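Local coordinates for protein formylmethanofuran--tetrahydromethanopterin formyltransferase (Methanosarcina barkeri, PDB 1M5S) that transfers a formyl group reversibly from formylmethanofuran to tetrahydromethanopterin, a step in methanogenesis from carbon dioxide, at residues Ala13-Ile18 / Tyr289-His294; Gly163-Ile168 / Val244-Ile249; Glu7-Tyr12 / Val274-Ala279; Phe43-Ile48 / Thr195-Gly200; Ala21-Thr26 / Val72-Cys77. All coordinates share one frame; numbering follows the deposited sequence.

Contact 1 (Ala13-Ile18 / Tyr289-His294)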
# COMPACT_ATOMS: atom_id res chain seq x y z
N ALA A 13 -15.66 17.98 -23.06
CA ALA A 13 -16.07 18.06 -21.67
C ALA A 13 -16.51 19.49 -21.35
O ALA A 13 -15.88 20.46 -21.77
CB ALA A 13 -14.92 17.67 -20.76
N GLU A 14 -17.58 19.59 -20.56
CA GLU A 14 -18.13 20.87 -20.13
C GLU A 14 -17.79 21.10 -18.67
O GLU A 14 -18.32 20.43 -17.78
CB GLU A 14 -19.65 20.86 -20.33
CG GLU A 14 -20.36 22.11 -19.82
CD GLU A 14 -21.31 22.69 -20.84
OE1 GLU A 14 -22.04 21.92 -21.48
OE2 GLU A 14 -21.28 23.93 -21.02
N ALA A 15 -16.96 22.11 -18.43
CA ALA A 15 -16.46 22.41 -17.09
C ALA A 15 -16.98 23.74 -16.51
O ALA A 15 -17.20 24.71 -17.25
CB ALA A 15 -14.94 22.40 -17.09
N PHE A 16 -17.09 23.78 -15.18
CA PHE A 16 -17.62 24.93 -14.44
C PHE A 16 -16.51 25.66 -13.68
O PHE A 16 -15.48 25.06 -13.34
CB PHE A 16 -18.69 24.46 -13.46
CG PHE A 16 -19.74 23.59 -14.08
CD1 PHE A 16 -19.43 22.30 -14.50
CD2 PHE A 16 -21.04 24.06 -14.26
CE1 PHE A 16 -20.40 21.49 -15.09
CE2 PHE A 16 -22.02 23.26 -14.85
CZ PHE A 16 -21.70 21.97 -15.27
N PRO A 17 -16.69 26.97 -13.42
CA PRO A 17 -15.74 27.64 -12.52
C PRO A 17 -15.93 27.21 -11.06
O PRO A 17 -17.04 26.83 -10.65
CB PRO A 17 -16.05 29.13 -12.73
CG PRO A 17 -17.50 29.14 -13.09
CD PRO A 17 -17.71 27.90 -13.93
N ILE A 18 -14.83 27.15 -10.32
CA ILE A 18 -14.88 26.82 -8.90
C ILE A 18 -13.72 27.49 -8.16
O ILE A 18 -12.78 27.99 -8.78
CB ILE A 18 -14.84 25.28 -8.70
CG1 ILE A 18 -15.35 24.92 -7.30
CG2 ILE A 18 -13.44 24.74 -8.97
CD1 ILE A 18 -15.93 23.52 -7.18
N TYR A 289 -16.41 26.50 -19.68
CA TYR A 289 -15.19 25.91 -20.22
C TYR A 289 -15.48 24.69 -21.11
O TYR A 289 -16.26 23.81 -20.75
CB TYR A 289 -14.24 25.52 -19.08
CG TYR A 289 -13.84 26.68 -18.18
CD1 TYR A 289 -14.51 26.92 -16.98
CD2 TYR A 289 -12.80 27.54 -18.54
CE1 TYR A 289 -14.16 27.99 -16.16
CE2 TYR A 289 -12.43 28.62 -17.72
CZ TYR A 289 -13.12 28.84 -16.53
OH TYR A 289 -12.76 29.89 -15.72
N GLN A 290 -14.92 24.71 -22.32
CA GLN A 290 -15.07 23.60 -23.25
C GLN A 290 -13.71 22.99 -23.58
O GLN A 290 -12.79 23.68 -24.04
CB GLN A 290 -15.78 24.05 -24.54
CG GLN A 290 -14.93 24.85 -25.54
CD GLN A 290 -15.01 24.30 -26.97
OE1 GLN A 290 -16.03 23.73 -27.38
NE2 GLN A 290 -13.94 24.48 -27.74
N PHE A 291 -13.56 21.72 -23.21
CA PHE A 291 -12.33 20.98 -23.47
C PHE A 291 -12.62 19.92 -24.52
O PHE A 291 -13.30 18.93 -24.25
CB PHE A 291 -11.83 20.34 -22.18
CG PHE A 291 -11.52 21.33 -21.09
CD1 PHE A 291 -12.43 21.57 -20.07
CD2 PHE A 291 -10.31 22.03 -21.11
CE1 PHE A 291 -12.14 22.50 -19.07
CE2 PHE A 291 -10.02 22.96 -20.11
CZ PHE A 291 -10.93 23.19 -19.09
N LYS A 292 -12.26 20.25 -25.76
CA LYS A 292 -12.52 19.38 -26.89
C LYS A 292 -11.46 18.29 -26.96
O LYS A 292 -10.26 18.57 -27.03
CB LYS A 292 -12.56 20.17 -28.20
CG LYS A 292 -13.92 20.79 -28.52
CD LYS A 292 -14.03 21.23 -29.97
N LEU A 293 -11.93 17.04 -26.97
CA LEU A 293 -11.06 15.87 -26.92
C LEU A 293 -10.05 15.84 -28.06
O LEU A 293 -8.86 15.64 -27.82
CB LEU A 293 -11.92 14.60 -26.92
CG LEU A 293 -12.33 13.98 -25.58
CD1 LEU A 293 -12.71 15.04 -24.57
CD2 LEU A 293 -13.48 13.01 -25.80
N HIS A 294 -10.50 16.15 -29.27
CA HIS A 294 -9.63 16.06 -30.44
C HIS A 294 -8.53 17.13 -30.44
O HIS A 294 -7.48 16.95 -31.07
CB HIS A 294 -10.46 16.17 -31.72
CG HIS A 294 -11.15 14.89 -32.10
ND1 HIS A 294 -11.41 14.55 -33.40
CD2 HIS A 294 -11.62 13.88 -31.34
CE1 HIS A 294 -12.01 13.38 -33.44
NE2 HIS A 294 -12.16 12.95 -32.20
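Ala13 N gives the shortest polar bond of this contact, 2.8 Å to Phe291 O. Phe291 N answers with an almost straight bond to Ala13 O, 3.0 Å long. Two residues on, Ala15 N binds Tyr289 O at 3.0 Å and Tyr289 N binds Ala15 O at 3.1 Å. Ala13-Phe291 and Ala15-Tyr289 are hydrogen-bonded pairs of an antiparallel ladder. Between them Glu14 faces Gln290 on the other side of the sheet. The carboxylate of Glu14 is held by the backbone N-H groups of Tyr282, Gly284 and Gly287. On the face of Ala15 and the two rings, Ala15 CB meets Phe291 CE1 at 3.4 Å, in the plane of the ring. Tyr289 has CG beside its backbone N (chi1 -58°). Its ring edge therefore runs along the first strand, with Tyr289 CD1 3.5 Å from Ala15 O and Tyr289 CE1 4.1 Å from Pro17 CB. An alanine in place of Tyr289 would probably keep the backbone bonds but open a gap beside Pro17 and Ala15. Helix 254-268 touches both rings, through Glu254 and, for Phe291, also Lys258 and Met261. The backbone thus sets the strand register, while the small methyl of Ala15 lets the Phe291 edge come close.

Contact 2 (Gly163-Ile168 / Val244-Ile249)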
# COMPACT_ATOMS: atom_id res chain seq x y z
N GLY A 163 -14.80 19.88 -13.17
CA GLY A 163 -15.67 19.15 -14.07
C GLY A 163 -15.10 18.79 -15.43
O GLY A 163 -15.84 18.28 -16.27
N GLY A 164 -13.82 19.07 -15.66
CA GLY A 164 -13.14 18.45 -16.79
C GLY A 164 -13.20 16.93 -16.68
O GLY A 164 -13.25 16.39 -15.57
N ASN A 165 -13.35 16.22 -17.80
CA ASN A 165 -13.59 14.79 -17.72
C ASN A 165 -13.42 14.07 -19.05
O ASN A 165 -13.30 14.70 -20.10
CB ASN A 165 -15.00 14.52 -17.17
CG ASN A 165 -16.10 14.79 -18.19
OD1 ASN A 165 -16.43 13.93 -19.00
ND2 ASN A 165 -16.67 15.99 -18.13
N PHE A 166 -13.30 12.74 -18.98
CA PHE A 166 -13.51 11.88 -20.13
C PHE A 166 -14.11 10.55 -19.70
O PHE A 166 -14.09 10.20 -18.51
CB PHE A 166 -12.20 11.68 -20.91
CG PHE A 166 -11.11 11.02 -20.10
CD1 PHE A 166 -10.98 9.63 -20.09
CD2 PHE A 166 -10.21 11.78 -19.36
CE1 PHE A 166 -9.97 9.01 -19.35
CE2 PHE A 166 -9.20 11.18 -18.62
CZ PHE A 166 -9.08 9.79 -18.61
N PHE A 167 -14.81 9.90 -20.63
CA PHE A 167 -15.46 8.62 -20.38
C PHE A 167 -14.62 7.49 -20.97
O PHE A 167 -13.95 7.68 -21.99
CB PHE A 167 -16.85 8.59 -21.04
CG PHE A 167 -17.91 9.37 -20.29
CD1 PHE A 167 -17.61 10.57 -19.66
CD2 PHE A 167 -19.22 8.90 -20.24
CE1 PHE A 167 -18.60 11.29 -19.00
CE2 PHE A 167 -20.21 9.62 -19.58
CZ PHE A 167 -19.90 10.82 -18.96
N ILE A 168 -14.63 6.33 -20.32
CA ILE A 168 -13.92 5.15 -20.81
C ILE A 168 -14.92 4.02 -20.96
O ILE A 168 -15.51 3.57 -19.97
CB ILE A 168 -12.82 4.67 -19.82
CG1 ILE A 168 -11.83 5.79 -19.51
CG2 ILE A 168 -12.05 3.48 -20.41
CD1 ILE A 168 -10.95 5.48 -18.31
N VAL A 244 -18.90 1.56 -18.30
CA VAL A 244 -18.31 2.86 -18.54
C VAL A 244 -17.87 3.44 -17.20
O VAL A 244 -18.58 3.31 -16.19
CB VAL A 244 -19.33 3.84 -19.18
CG1 VAL A 244 -18.64 5.15 -19.54
CG2 VAL A 244 -19.96 3.21 -20.42
N TYR A 245 -16.67 4.02 -17.18
CA TYR A 245 -16.22 4.81 -16.04
C TYR A 245 -15.86 6.20 -16.52
O TYR A 245 -15.43 6.38 -17.67
CB TYR A 245 -15.01 4.16 -15.35
CG TYR A 245 -15.35 2.97 -14.49
CD1 TYR A 245 -15.94 3.14 -13.23
CD2 TYR A 245 -15.15 1.67 -14.96
CE1 TYR A 245 -16.31 2.04 -12.47
CE2 TYR A 245 -15.53 0.58 -14.20
CZ TYR A 245 -16.11 0.77 -12.96
OH TYR A 245 -16.53 -0.33 -12.25
N GLU A 246 -16.07 7.19 -15.66
CA GLU A 246 -15.72 8.56 -15.96
C GLU A 246 -14.65 9.04 -14.97
O GLU A 246 -14.63 8.61 -13.82
CB GLU A 246 -16.96 9.45 -15.87
CG GLU A 246 -16.66 10.94 -15.93
CD GLU A 246 -17.89 11.80 -15.70
OE1 GLU A 246 -18.93 11.28 -15.24
OE2 GLU A 246 -17.80 13.02 -15.99
N ILE A 247 -13.71 9.84 -15.46
CA ILE A 247 -12.75 10.51 -14.60
C ILE A 247 -13.02 12.01 -14.64
O ILE A 247 -13.04 12.61 -15.71
CB ILE A 247 -11.30 10.19 -15.04
CG1 ILE A 247 -11.02 8.70 -14.82
CG2 ILE A 247 -10.30 11.04 -14.26
CD1 ILE A 247 -9.59 8.33 -14.88
N VAL A 248 -13.45 12.55 -13.49
CA VAL A 248 -13.64 13.99 -13.32
C VAL A 248 -12.36 14.64 -12.81
O VAL A 248 -11.72 14.13 -11.90
CB VAL A 248 -14.79 14.30 -12.34
CG1 VAL A 248 -14.92 15.80 -12.14
CG2 VAL A 248 -16.09 13.73 -12.88
N ILE A 249 -12.03 15.79 -13.39
CA ILE A 249 -10.76 16.48 -13.16
C ILE A 249 -11.04 17.95 -12.79
O ILE A 249 -11.73 18.65 -13.54
CB ILE A 249 -9.87 16.44 -14.43
CG1 ILE A 249 -9.67 14.99 -14.89
CG2 ILE A 249 -8.53 17.10 -14.18
CD1 ILE A 249 -9.07 14.84 -16.25
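Gly164 to Ile168 pair with Tyr245 to Ile249 in an antiparallel ladder joining strands 147-170 and 243-251 of the alpha/beta sandwich. Ile249 N binds Gly164 O at 2.6 Å. Phe166 with Ile247, and Ile168 with Tyr245, each exchange two backbone bonds. On one face Phe166 lays its ring over Ile247 CB. On the other, Glu246 CG lies anti to the backbone N (chi1 170°) and the chain runs on extended. It crosses the Phe167 ring: Glu246 CB makes a CH-pi contact 4.3 Å from the ring centroid, and Glu246 CD comes 3.4 Å from Phe167 CE1. Met145 of the second subunit packs on both Phe167 and Glu246. Asn165 ND2 binds Gly163 O at 3.1 Å, in the plane of the amide, and OD1 accepts from Gly280 N. These two bonds fix the rotation of the amide. Glu246 OE2 then lies over the amide face, 3.3 Å from Asn165 CG; Asn165 OD1 and Glu246 OE2, both acceptors, form no hydrogen bond.

Contact 3 (Glu7-Tyr12 / Val274-Ala279)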
# COMPACT_ATOMS: atom_id res chain seq x y z
N GLU A 7 -11.32 4.36 -30.48
CA GLU A 7 -12.03 5.53 -30.98
C GLU A 7 -12.12 6.66 -29.95
O GLU A 7 -12.69 6.48 -28.87
CB GLU A 7 -13.44 5.14 -31.41
CG GLU A 7 -14.27 6.32 -31.91
CD GLU A 7 -15.72 5.95 -32.18
OE1 GLU A 7 -16.22 4.95 -31.62
OE2 GLU A 7 -16.38 6.69 -32.94
N ILE A 8 -11.60 7.82 -30.31
CA ILE A 8 -11.77 9.03 -29.52
C ILE A 8 -12.91 9.85 -30.12
O ILE A 8 -12.80 10.34 -31.24
CB ILE A 8 -10.49 9.91 -29.51
CG1 ILE A 8 -9.25 9.04 -29.22
CG2 ILE A 8 -10.62 11.04 -28.49
CD1 ILE A 8 -9.26 8.32 -27.89
N GLU A 9 -14.03 9.95 -29.40
CA GLU A 9 -15.18 10.73 -29.84
C GLU A 9 -14.83 12.19 -30.05
O GLU A 9 -14.05 12.78 -29.28
CB GLU A 9 -16.30 10.63 -28.82
CG GLU A 9 -17.44 9.75 -29.24
CD GLU A 9 -18.78 10.27 -28.76
OE1 GLU A 9 -19.53 10.84 -29.57
OE2 GLU A 9 -19.09 10.07 -27.57
N ASP A 10 -15.38 12.78 -31.12
CA ASP A 10 -15.23 14.21 -31.38
C ASP A 10 -16.30 14.94 -30.59
O ASP A 10 -17.36 15.31 -31.12
CB ASP A 10 -15.36 14.50 -32.88
CG ASP A 10 -14.88 15.90 -33.26
OD1 ASP A 10 -14.52 16.70 -32.37
OD2 ASP A 10 -14.85 16.19 -34.48
N THR A 11 -16.09 14.98 -29.27
CA THR A 11 -16.96 15.71 -28.37
C THR A 11 -16.08 16.54 -27.41
O THR A 11 -14.90 16.77 -27.68
CB THR A 11 -17.91 14.73 -27.60
OG1 THR A 11 -18.78 15.47 -26.73
CG2 THR A 11 -17.12 13.71 -26.79
N TYR A 12 -16.71 17.13 -26.41
CA TYR A 12 -15.99 17.96 -25.45
C TYR A 12 -16.54 17.79 -24.04
O TYR A 12 -17.69 17.36 -23.85
CB TYR A 12 -16.13 19.44 -25.83
CG TYR A 12 -17.59 19.91 -25.85
CD1 TYR A 12 -18.39 19.68 -26.97
CD2 TYR A 12 -18.12 20.59 -24.75
CE1 TYR A 12 -19.73 20.10 -26.99
CE2 TYR A 12 -19.46 21.01 -24.76
CZ TYR A 12 -20.26 20.77 -25.88
OH TYR A 12 -21.56 21.17 -25.88
N VAL A 274 -10.56 -1.75 -24.17
CA VAL A 274 -11.15 -0.42 -24.17
C VAL A 274 -11.66 -0.14 -25.58
O VAL A 274 -10.98 -0.44 -26.56
CB VAL A 274 -10.12 0.65 -23.77
CG1 VAL A 274 -10.70 2.05 -23.96
CG2 VAL A 274 -9.70 0.45 -22.32
N LYS A 275 -12.91 0.30 -25.67
CA LYS A 275 -13.61 0.42 -26.96
C LYS A 275 -13.70 1.86 -27.45
O LYS A 275 -13.62 2.11 -28.66
CB LYS A 275 -15.02 -0.17 -26.85
CG LYS A 275 -15.04 -1.67 -26.59
CD LYS A 275 -14.20 -2.40 -27.62
CE LYS A 275 -14.17 -3.89 -27.35
NZ LYS A 275 -13.31 -4.59 -28.33
N LYS A 276 -13.85 2.80 -26.53
CA LYS A 276 -14.06 4.20 -26.89
C LYS A 276 -13.74 5.13 -25.73
O LYS A 276 -13.93 4.78 -24.56
CB LYS A 276 -15.52 4.41 -27.32
CG LYS A 276 -15.77 5.74 -28.03
CD LYS A 276 -17.16 6.27 -27.75
CE LYS A 276 -18.17 5.73 -28.73
NZ LYS A 276 -19.48 6.40 -28.55
N ILE A 277 -13.19 6.30 -26.07
CA ILE A 277 -13.09 7.41 -25.13
C ILE A 277 -14.12 8.46 -25.52
O ILE A 277 -14.19 8.88 -26.68
CB ILE A 277 -11.69 8.09 -25.19
CG1 ILE A 277 -10.59 7.08 -24.80
CG2 ILE A 277 -11.68 9.34 -24.31
CD1 ILE A 277 -10.69 6.56 -23.38
N SER A 278 -14.91 8.90 -24.55
CA SER A 278 -15.80 10.03 -24.75
C SER A 278 -15.61 11.06 -23.64
O SER A 278 -14.54 11.13 -23.03
CB SER A 278 -17.25 9.55 -24.79
OG SER A 278 -18.10 10.57 -25.28
N ALA A 279 -16.60 11.93 -23.47
CA ALA A 279 -16.58 13.00 -22.46
C ALA A 279 -17.99 13.49 -22.20
O ALA A 279 -18.87 13.37 -23.06
CB ALA A 279 -15.72 14.15 -22.91
O HOH W 1 -15.86 2.60 -30.53
O HOH W 2 -12.13 1.78 -30.77
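The hydroxyl of Ser278 gives a very short bond, 2.5 Å from OG to Glu9 OE2. It meets the carboxylate on its anti side, 34° out of the plane. Ser278 OG lies anti to its own backbone N (chi1 -167°), which carries it toward Glu9. Lys276 NZ is a second, long partner of Glu9 OE2 at 3.8 Å, and it also makes a cation-pi contact with Phe169. The carboxylate of Glu9 is thus probably steadied mainly by the hydroxyl, the long ion pair adding less. Lys276 lies alongside Glu7, with CE 3.6 Å from Glu7 OE1. The backbones form a short parallel ladder: Ile277 N binds Glu7 O at 2.8 Å and Glu9 N binds Ile277 O at 2.9 Å. Two waters extend it, one joining Glu7 OE1 to Lys275 O and the other Glu7 N to the same oxygen. On the opposite face Ile8 CD1 packs on Ile277 CG1 at 3.6 Å. Past Glu9 the chain leaves the ladder through an inverse gamma turn centred on Asp10, and Thr11 CG2 rests against Ser278 OG. Ile265 of helix 254-268 touches Ile8 and Ile277, while strand 147-170 bonds to strand 274-278 through Phe167 and Phe169.

Contact 4 (Phe43-Ile48 / Thr195-Gly200)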
# COMPACT_ATOMS: atom_id res chain seq x y z
N PHE A 43 -14.73 12.40 1.97
CA PHE A 43 -16.09 12.95 1.98
C PHE A 43 -16.17 14.26 1.18
O PHE A 43 -16.69 15.27 1.65
CB PHE A 43 -16.56 13.17 3.43
CG PHE A 43 -18.03 13.48 3.56
CD1 PHE A 43 -18.94 13.02 2.62
CD2 PHE A 43 -18.50 14.22 4.64
CE1 PHE A 43 -20.30 13.28 2.75
CE2 PHE A 43 -19.86 14.49 4.78
CZ PHE A 43 -20.77 14.02 3.83
N ALA A 44 -15.61 14.24 -0.03
CA ALA A 44 -15.55 15.44 -0.88
C ALA A 44 -15.36 15.06 -2.36
O ALA A 44 -14.34 15.39 -2.98
CB ALA A 44 -14.36 16.31 -0.46
N THR A 45 -16.36 14.37 -2.90
CA THR A 45 -16.36 13.97 -4.31
C THR A 45 -17.05 15.00 -5.22
O THR A 45 -16.63 15.19 -6.36
CB THR A 45 -17.03 12.57 -4.52
OG1 THR A 45 -18.41 12.62 -4.12
CG2 THR A 45 -16.32 11.50 -3.70
N SER A 46 -17.98 15.77 -4.64
CA SER A 46 -18.83 16.68 -5.41
C SER A 46 -19.52 17.70 -4.49
O SER A 46 -20.26 17.31 -3.59
CB SER A 46 -19.90 15.88 -6.18
OG SER A 46 -20.73 16.71 -6.97
N VAL A 47 -19.30 19.00 -4.75
CA VAL A 47 -19.85 20.09 -3.92
C VAL A 47 -21.37 20.17 -4.02
O VAL A 47 -22.02 20.98 -3.34
CB VAL A 47 -19.28 21.48 -4.31
CG1 VAL A 47 -17.85 21.63 -3.82
CG2 VAL A 47 -19.33 21.68 -5.81
N ILE A 48 -21.94 19.31 -4.84
CA ILE A 48 -23.36 19.33 -5.11
C ILE A 48 -24.12 18.46 -4.07
O ILE A 48 -25.35 18.38 -4.10
CB ILE A 48 -23.60 18.89 -6.60
CG1 ILE A 48 -24.21 20.05 -7.38
CG2 ILE A 48 -24.46 17.63 -6.68
CD1 ILE A 48 -23.28 20.67 -8.41
N THR A 195 -8.48 14.61 -8.95
CA THR A 195 -9.58 13.80 -9.42
C THR A 195 -10.42 13.38 -8.21
O THR A 195 -10.07 12.44 -7.49
CB THR A 195 -9.07 12.54 -10.18
OG1 THR A 195 -8.13 11.82 -9.37
CG2 THR A 195 -8.37 12.94 -11.49
N PRO A 196 -11.48 14.15 -7.89
CA PRO A 196 -12.06 14.14 -6.54
C PRO A 196 -12.91 12.92 -6.19
O PRO A 196 -13.27 12.72 -5.02
CB PRO A 196 -12.87 15.43 -6.50
CG PRO A 196 -13.22 15.69 -7.92
CD PRO A 196 -11.98 15.30 -8.67
N PHE A 197 -13.30 12.12 -7.18
CA PHE A 197 -14.20 11.00 -6.91
C PHE A 197 -13.47 9.83 -6.24
O PHE A 197 -12.26 9.90 -6.04
CB PHE A 197 -14.89 10.57 -8.20
CG PHE A 197 -16.26 11.17 -8.37
CD1 PHE A 197 -16.41 12.53 -8.63
CD2 PHE A 197 -17.40 10.40 -8.16
CE1 PHE A 197 -17.68 13.12 -8.67
CE2 PHE A 197 -18.67 10.98 -8.19
CZ PHE A 197 -18.81 12.34 -8.45
N PRO A 198 -14.21 8.83 -5.73
CA PRO A 198 -13.56 7.75 -4.97
C PRO A 198 -12.52 6.99 -5.79
O PRO A 198 -12.84 6.33 -6.78
CB PRO A 198 -14.72 6.85 -4.57
CG PRO A 198 -15.91 7.77 -4.56
CD PRO A 198 -15.68 8.66 -5.73
N GLY A 199 -11.26 7.09 -5.36
CA GLY A 199 -10.16 6.54 -6.14
C GLY A 199 -9.90 7.33 -7.41
O GLY A 199 -9.18 6.88 -8.29
N GLY A 200 -10.49 8.53 -7.48
CA GLY A 200 -10.38 9.36 -8.67
C GLY A 200 -11.40 9.02 -9.74
O GLY A 200 -11.38 9.59 -10.83
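Pro196 opens the contact by facing the backbone of Ala44 and Thr45. Pro196 CB sits 3.8 Å from Thr45 O, and Pro196 O takes a CA-H...O contact from Thr45 CA at 3.4 Å. Phe197 comes next and lays its ring against Thr45. Thr45 CB stands over the middle of one face, 4.0 Å from the ring centroid and only 4° off the normal. The ring also reaches along the backbone, with Phe197 CE1 3.3 Å from Thr45 O. Pro198 takes the methyl of the same threonine: its CD lies 3.5 Å from Thr45 CG2, the two side chains crossing at about a right angle. Gly199 and Gly200 finish the segment, where Gly200 N binds Phe197 O at 2.7 Å and closes a beta turn of type II. Thr45 OG1, set between its backbone N and carbonyl carbon (chi1 63°), is turned to Gln94 O of the second subunit and bonds to it. Thr98 of that subunit packs on Phe197, and Cys95 on Pro198. An alanine in place of Phe197 would probably leave Thr45 CB without its ring and open a gap toward Thr98 of the second subunit. No hydrogen bond joins the two segments. The arrangement is loop-to-loop packing at a subunit interface: a threonine held by three consecutive residues of its own chain and bonded to the neighbouring subunit in this tetramer.

Contact 5 (Ala21-Thr26 / Val72-Cys77)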
# COMPACT_ATOMS: atom_id res chain seq x y z
N ALA A 21 -8.44 26.01 -3.22
CA ALA A 21 -7.31 26.23 -2.32
C ALA A 21 -6.31 25.07 -2.42
O ALA A 21 -6.72 23.92 -2.47
CB ALA A 21 -7.81 26.37 -0.88
N ARG A 22 -5.04 25.39 -2.63
CA ARG A 22 -3.92 24.44 -2.65
C ARG A 22 -3.19 24.48 -1.31
O ARG A 22 -2.87 25.55 -0.78
CB ARG A 22 -2.96 24.85 -3.77
CG ARG A 22 -2.13 23.69 -4.32
CD ARG A 22 -0.82 24.17 -4.94
NE ARG A 22 -0.22 23.22 -5.89
CZ ARG A 22 1.07 23.25 -6.24
NH1 ARG A 22 1.90 24.19 -5.74
NH2 ARG A 22 1.64 22.40 -7.10
N VAL A 23 -3.01 23.29 -0.73
CA VAL A 23 -2.33 23.10 0.56
C VAL A 23 -1.24 22.03 0.43
O VAL A 23 -1.48 20.96 -0.13
CB VAL A 23 -3.30 22.64 1.68
CG1 VAL A 23 -2.59 22.63 3.02
CG2 VAL A 23 -4.51 23.53 1.73
N LEU A 24 -0.05 22.30 0.98
CA LEU A 24 1.00 21.30 1.10
C LEU A 24 1.04 20.73 2.51
O LEU A 24 1.18 21.47 3.48
CB LEU A 24 2.36 21.93 0.78
CG LEU A 24 3.62 21.08 1.00
CD1 LEU A 24 3.59 19.86 0.11
CD2 LEU A 24 4.84 21.92 0.71
N ILE A 25 0.78 19.43 2.62
CA ILE A 25 0.94 18.73 3.89
C ILE A 25 2.26 17.95 3.86
O ILE A 25 2.46 17.11 2.99
CB ILE A 25 -0.23 17.74 4.16
CG1 ILE A 25 -1.57 18.48 4.08
CG2 ILE A 25 -0.08 17.13 5.56
CD1 ILE A 25 -2.75 17.56 3.90
N THR A 26 3.20 18.33 4.73
CA THR A 26 4.40 17.52 4.92
C THR A 26 4.27 16.67 6.17
O THR A 26 3.36 16.87 6.98
CB THR A 26 5.68 18.38 5.04
OG1 THR A 26 5.68 19.06 6.30
CG2 THR A 26 5.78 19.39 3.89
N VAL A 72 2.45 16.11 0.48
CA VAL A 72 1.37 15.89 -0.48
C VAL A 72 0.64 17.22 -0.70
O VAL A 72 0.24 17.87 0.27
CB VAL A 72 0.33 14.85 0.02
CG1 VAL A 72 -0.71 14.60 -1.06
CG2 VAL A 72 1.01 13.54 0.40
N TYR A 73 0.54 17.64 -1.96
CA TYR A 73 -0.31 18.77 -2.33
C TYR A 73 -1.75 18.31 -2.46
O TYR A 73 -2.03 17.30 -3.11
CB TYR A 73 0.14 19.38 -3.66
CG TYR A 73 1.46 20.11 -3.59
CD1 TYR A 73 1.53 21.41 -3.11
CD2 TYR A 73 2.63 19.50 -4.04
CE1 TYR A 73 2.74 22.10 -3.10
CE2 TYR A 73 3.84 20.17 -4.02
CZ TYR A 73 3.89 21.47 -3.56
OH TYR A 73 5.09 22.15 -3.58
N VAL A 74 -2.65 19.00 -1.77
CA VAL A 74 -4.08 18.76 -1.94
C VAL A 74 -4.77 20.03 -2.44
O VAL A 74 -4.18 21.12 -2.43
CB VAL A 74 -4.74 18.29 -0.61
CG1 VAL A 74 -4.19 16.92 -0.21
CG2 VAL A 74 -4.52 19.31 0.49
N GLN A 75 -5.90 19.84 -3.10
CA GLN A 75 -6.75 20.94 -3.51
C GLN A 75 -8.10 20.74 -2.85
O GLN A 75 -8.58 19.61 -2.76
CB GLN A 75 -6.91 20.97 -5.03
CG GLN A 75 -5.67 21.41 -5.78
CD GLN A 75 -5.87 21.46 -7.28
OE1 GLN A 75 -6.99 21.44 -7.78
NE2 GLN A 75 -4.76 21.54 -8.02
N ILE A 76 -8.58 21.78 -2.18
CA ILE A 76 -9.92 21.77 -1.63
C ILE A 76 -10.70 22.85 -2.37
O ILE A 76 -10.18 23.94 -2.62
CB ILE A 76 -9.89 22.05 -0.12
CG1 ILE A 76 -9.13 20.93 0.61
CG2 ILE A 76 -11.31 22.15 0.43
CD1 ILE A 76 -8.61 21.30 2.00
N CYS A 77 -11.85 22.45 -2.91
CA CYS A 77 -12.58 23.24 -3.89
C CYS A 77 -14.00 23.49 -3.39
O CYS A 77 -14.63 22.61 -2.79
CB CYS A 77 -12.67 22.50 -5.23
SG CYS A 77 -11.10 21.92 -5.93
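Arg22 has CG anti to its backbone N (chi1 -155°) and stays extended to NE, while Tyr73 turns CG beside its backbone N (chi1 -70°). These torsions bring the guanidinium flat onto the ring. The planes are 18° apart, and Arg22 CZ lies 4.0 Å from the Tyr73 centroid, displaced toward the rim. This is a cation-pi stack. Arg22 NH1 comes nearest, 3.5 Å from Tyr73 CE1. The opposite face of the ring takes Leu24 CD1, 3.9 Å from the centroid and almost straight above it. The ring is thus sandwiched between two side chains of one strand. The backbones form an antiparallel ladder in which Ala21 with Ile76, Val23 with Val74 and Ile25 with Val72 each exchange two backbone bonds. The shortest is Val72 N to Ile25 O, 2.7 Å. On the other face Val23 CB packs on Val74 CG2 at 3.7 Å, and Ile25 CD1 reaches the same methyl at 4.2 Å. Helices 30-41 and 81-95 cover this apolar side, through residues such as Ala37 and Leu88. Arg22 NH2 forms a salt bridge with Glu57 OE2, and NH1 bonds to Gly107 O. Gln75 NE2 binds the other oxygen of Glu57. The buried positive charge therefore has a carboxylate, a carbonyl and an aromatic face as partners, which would hold the guanidinium flat and probably stabilise its charge.

Overall arrangement
Near the N terminus, residues 7-12 and 13-18 pair with strands from the end of the chain. Contacts 3 and 1 thus close loops of more than 260 residues, and they cross, because 274-279 precedes 289-294. The other three contacts lie within both loops. Contact 5 uses the far part of strand 12-26 and closes early, before contact 2 opens. Contact 4 crosses both contact 5 and contact 2, joining the loop after helix 30-41 to the one before strand 243-251. Strand 147-170 links contact 2 to contacts 1 and 3, which meet directly through Leu293 and His294. Contact 5 lies across the chain's centre from them. Contacts 2 and 4 also reach the second subunit.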